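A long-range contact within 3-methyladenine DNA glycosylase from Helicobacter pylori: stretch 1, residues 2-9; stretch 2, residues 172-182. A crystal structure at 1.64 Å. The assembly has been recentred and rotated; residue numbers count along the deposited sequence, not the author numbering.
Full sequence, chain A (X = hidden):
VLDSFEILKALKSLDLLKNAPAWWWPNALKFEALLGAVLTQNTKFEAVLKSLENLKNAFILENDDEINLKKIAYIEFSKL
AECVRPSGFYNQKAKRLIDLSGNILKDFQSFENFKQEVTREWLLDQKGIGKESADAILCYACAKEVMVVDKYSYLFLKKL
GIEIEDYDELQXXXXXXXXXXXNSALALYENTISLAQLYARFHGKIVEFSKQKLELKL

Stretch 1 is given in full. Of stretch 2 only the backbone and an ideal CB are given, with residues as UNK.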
# COMPACT_ATOMS: atom_id res chain seq x y z
N LEU A 2 26.64 0.03 4.40
CA LEU A 2 25.13 -0.14 4.43
C LEU A 2 24.29 0.73 3.44
O LEU A 2 24.15 1.96 3.57
CB LEU A 2 24.57 0.00 5.87
CG LEU A 2 23.18 -0.62 6.04
CD1 LEU A 2 23.30 -2.15 6.00
CD2 LEU A 2 22.44 -0.13 7.32
N ASP A 3 23.75 0.08 2.43
CA ASP A 3 22.77 0.73 1.56
C ASP A 3 21.57 -0.21 1.47
O ASP A 3 21.59 -1.31 2.05
CB ASP A 3 23.33 1.07 0.18
CG ASP A 3 23.90 -0.13 -0.56
OD1 ASP A 3 23.22 -1.17 -0.62
OD2 ASP A 3 25.03 -0.11 -1.12
N SER A 4 20.54 0.20 0.74
CA SER A 4 19.30 -0.55 0.75
C SER A 4 19.45 -1.83 -0.06
O SER A 4 18.67 -2.74 0.13
CB SER A 4 18.13 0.28 0.23
OG SER A 4 18.25 0.51 -1.17
N PHE A 5 20.43 -1.87 -0.97
CA PHE A 5 20.63 -3.11 -1.72
C PHE A 5 21.18 -4.20 -0.81
O PHE A 5 20.77 -5.36 -0.89
CB PHE A 5 21.54 -2.90 -2.96
CG PHE A 5 21.78 -4.16 -3.73
CD1 PHE A 5 23.07 -4.65 -3.90
CD2 PHE A 5 20.71 -4.90 -4.24
CE1 PHE A 5 23.29 -5.87 -4.63
CE2 PHE A 5 20.92 -6.09 -4.94
CZ PHE A 5 22.20 -6.56 -5.14
N GLU A 6 22.07 -3.82 0.10
CA GLU A 6 22.53 -4.77 1.15
C GLU A 6 21.40 -5.30 2.05
O GLU A 6 21.36 -6.52 2.36
CB GLU A 6 23.68 -4.22 1.96
CG GLU A 6 24.87 -3.79 1.09
CD GLU A 6 25.57 -4.97 0.43
OE1 GLU A 6 26.07 -4.78 -0.71
OE2 GLU A 6 25.61 -6.09 1.02
N ILE A 7 20.47 -4.41 2.41
CA ILE A 7 19.33 -4.76 3.25
C ILE A 7 18.42 -5.71 2.45
O ILE A 7 17.96 -6.72 3.01
CB ILE A 7 18.56 -3.49 3.71
CG1 ILE A 7 19.45 -2.66 4.66
CG2 ILE A 7 17.20 -3.85 4.37
CD1 ILE A 7 18.90 -1.30 4.99
N LEU A 8 18.15 -5.38 1.18
CA LEU A 8 17.32 -6.24 0.32
C LEU A 8 17.91 -7.67 0.26
O LEU A 8 17.17 -8.66 0.47
CB LEU A 8 17.17 -5.67 -1.09
CG LEU A 8 16.39 -6.58 -2.07
CD1 LEU A 8 14.96 -6.95 -1.56
CD2 LEU A 8 16.26 -5.91 -3.47
N LYS A 9 19.21 -7.78 -0.01
CA LYS A 9 19.81 -9.13 -0.03
C LYS A 9 19.63 -9.87 1.31
O LYS A 9 19.31 -11.09 1.34
CB LYS A 9 21.32 -9.02 -0.40
CG LYS A 9 21.56 -8.65 -1.85
CD LYS A 9 23.05 -8.73 -2.25
CE LYS A 9 23.82 -7.59 -1.61
NZ LYS A 9 25.30 -7.63 -1.86
N UNK A 172 13.72 7.75 -0.36
CA UNK A 172 14.78 7.86 -1.33
C UNK A 172 15.96 6.98 -0.95
O UNK A 172 16.58 6.37 -1.83
CB UNK A 172 15.22 9.32 -1.47
N UNK A 173 16.27 6.88 0.35
CA UNK A 173 17.30 5.95 0.79
C UNK A 173 16.97 4.54 0.32
O UNK A 173 17.84 3.81 -0.25
CB UNK A 173 17.45 5.99 2.31
N UNK A 174 15.72 4.09 0.52
CA UNK A 174 15.35 2.70 0.12
C UNK A 174 15.36 2.52 -1.42
O UNK A 174 15.91 1.53 -1.93
CB UNK A 174 13.96 2.35 0.66
N UNK A 175 14.86 3.51 -2.15
CA UNK A 175 14.83 3.40 -3.63
C UNK A 175 16.22 3.46 -4.26
O UNK A 175 16.52 2.69 -5.19
CB UNK A 175 13.97 4.52 -4.22
N UNK A 176 17.02 4.43 -3.83
CA UNK A 176 18.27 4.68 -4.55
C UNK A 176 19.28 3.50 -4.51
O UNK A 176 20.01 3.28 -5.48
CB UNK A 176 18.93 5.93 -3.97
N UNK A 177 19.32 2.76 -3.40
CA UNK A 177 20.21 1.61 -3.33
C UNK A 177 19.83 0.56 -4.37
O UNK A 177 20.69 -0.08 -4.95
CB UNK A 177 20.18 1.00 -1.93
N UNK A 178 18.53 0.39 -4.61
CA UNK A 178 18.08 -0.54 -5.65
C UNK A 178 18.44 0.04 -7.05
O UNK A 178 18.98 -0.67 -7.93
CB UNK A 178 16.57 -0.79 -5.53
N UNK A 179 18.12 1.31 -7.29
CA UNK A 179 18.42 1.94 -8.59
C UNK A 179 19.90 1.85 -8.95
O UNK A 179 20.29 1.62 -10.12
CB UNK A 179 17.99 3.41 -8.57
N UNK A 180 20.75 2.09 -7.97
CA UNK A 180 22.21 2.08 -8.18
C UNK A 180 22.76 0.68 -8.47
O UNK A 180 23.91 0.55 -8.93
CB UNK A 180 22.91 2.65 -6.95
N UNK A 181 21.96 -0.35 -8.21
CA UNK A 181 22.34 -1.74 -8.32
C UNK A 181 21.24 -2.51 -9.09
O UNK A 181 20.93 -3.67 -8.76
CB UNK A 181 22.57 -2.34 -6.93
N UNK A 182 20.68 -1.87 -10.10
CA UNK A 182 19.45 -2.35 -10.66
C UNK A 182 19.61 -3.76 -11.29
O UNK A 182 18.76 -4.65 -11.06
CB UNK A 182 18.94 -1.35 -11.70

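Helix 4-9 crosses helix 172-179 nearly at right angles (83°), their axes approaching to 8.0 Å.

Position 172 finds nothing of stretch 1 near its ideal CB, and many residues would serve; it is His-172.

At position 173 CA-to-CB points sideways, so a short side chain would not touch stretch 1, whereas a long apolar or aromatic one could reach the start of its helix and Ile-7. In Phe-173 a chi1 of 170° (t) carries the ring over, with CE1 4.0 Å from Ile-7 CD1, which lies at the ring edge, and CZ 4.0 Å from Asp-3 C. Its backbone O receives a hydrogen bond from water 1 (2.8 Å), which accepts from Ser-4 N (2.9 Å), bridging the helices.

Position 174 is also sideways, its ideal CB 4.7 Å from Ser-4 CB. Ile-7 lies beyond, so leucine, methionine or an aromatic would suit. Phe-174 places CD1 4.0 Å from Ser-4 CB and CE1 4.3 Å from Ile-7 CD1. Its backbone O accepts a hydrogen bond from Ser-4 OG at 2.7 Å.

Position 175 points away, so stretch 1 sets no preference; it is Glu-175. Position 176 points sideways with nothing close, and a long polar chain fits. Lys-176 forms a salt bridge through NZ to OE1 of the residue at 180 (3.1 Å).

At position 177 CA-to-CB would point at stretch 1, and the ideal CB lies 2.1 Å from Ser-4 OG and 3.0 Å from Phe-5 N. That clash leaves room only for glycine. Gly-177 lets Ser-4 OG come within 3.1 Å of its CA.

Position 178 is sideways, its ideal CB 4.8 Å from Ser-4 OG, with Leu-8 beyond; valine, isoleucine or leucine would fit. Val-178 sets CG2 4.5 Å from Leu-8 CD2 and helps enclose the Ser-4 side chain, a knob among 173, 174, 177 and 178.

Position 179 is out of reach and tolerant: Gln-179. Position 180 points sideways with nothing of stretch 1 near its ideal CB, so many residues would do; Glu-180 supplies the acid for Lys-176.

Position 181 points toward stretch 1, its ideal CB 3.8 Å from Phe-5 CG, so a compact side chain able to lie on the ring is suited. Asn-181 puts CB over one face of the Phe-5 ring, 3.9 Å from its centroid, a CH-pi contact, while ND2 donates to Gly-177 O (2.9 Å).

Position 182 points away and is unconstrained by stretch 1; it is Leu-182.

Stretch 2 (172-182) HFFEKGVQENL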
# COMPACT_ATOMS: atom_id res chain seq x y z
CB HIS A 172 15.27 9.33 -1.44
CG HIS A 172 16.20 9.55 -2.63
ND1 HIS A 172 17.28 10.41 -2.58
CD2 HIS A 172 16.18 9.05 -3.89
CE1 HIS A 172 17.90 10.41 -3.76
NE2 HIS A 172 17.27 9.57 -4.55
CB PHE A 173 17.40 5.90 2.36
CG PHE A 173 18.30 4.77 2.85
CD1 PHE A 173 17.76 3.50 3.15
CD2 PHE A 173 19.70 4.95 2.97
CE1 PHE A 173 18.55 2.47 3.59
CE2 PHE A 173 20.51 3.87 3.41
CZ PHE A 173 19.93 2.64 3.70
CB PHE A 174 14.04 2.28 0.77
CG PHE A 174 14.22 1.71 2.16
CD1 PHE A 174 14.74 0.42 2.33
CD2 PHE A 174 13.90 2.46 3.31
CE1 PHE A 174 14.95 -0.12 3.63
CE2 PHE A 174 14.07 1.94 4.62
CZ PHE A 174 14.61 0.65 4.78
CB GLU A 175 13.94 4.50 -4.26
CG GLU A 175 12.46 4.22 -3.99
CD GLU A 175 11.50 5.30 -4.50
OE1 GLU A 175 10.25 5.19 -4.30
OE2 GLU A 175 12.00 6.27 -5.12
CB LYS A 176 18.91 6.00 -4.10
CG LYS A 176 19.68 5.98 -2.80
CD LYS A 176 19.91 7.45 -2.31
CE LYS A 176 21.26 7.69 -1.66
NZ LYS A 176 22.42 7.42 -2.59
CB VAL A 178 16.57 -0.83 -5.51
CG1 VAL A 178 16.09 -1.75 -6.66
CG2 VAL A 178 16.27 -1.49 -4.15
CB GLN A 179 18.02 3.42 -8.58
CG GLN A 179 16.51 3.66 -8.45
CD GLN A 179 16.15 5.15 -8.07
OE1 GLN A 179 14.99 5.51 -8.02
NE2 GLN A 179 17.18 6.00 -7.84
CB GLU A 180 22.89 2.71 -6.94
CG GLU A 180 22.72 4.24 -6.87
CD GLU A 180 22.92 4.85 -5.48
OE1 GLU A 180 22.56 6.05 -5.33
OE2 GLU A 180 23.40 4.15 -4.54
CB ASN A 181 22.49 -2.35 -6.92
CG ASN A 181 23.66 -1.81 -6.17
OD1 ASN A 181 24.83 -2.17 -6.47
ND2 ASN A 181 23.42 -0.93 -5.19
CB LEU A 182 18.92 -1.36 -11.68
CG LEU A 182 17.57 -1.73 -12.31
CD1 LEU A 182 16.50 -1.86 -11.27
CD2 LEU A 182 17.25 -0.66 -13.38
O HOH W 1 20.53 2.97 -0.21
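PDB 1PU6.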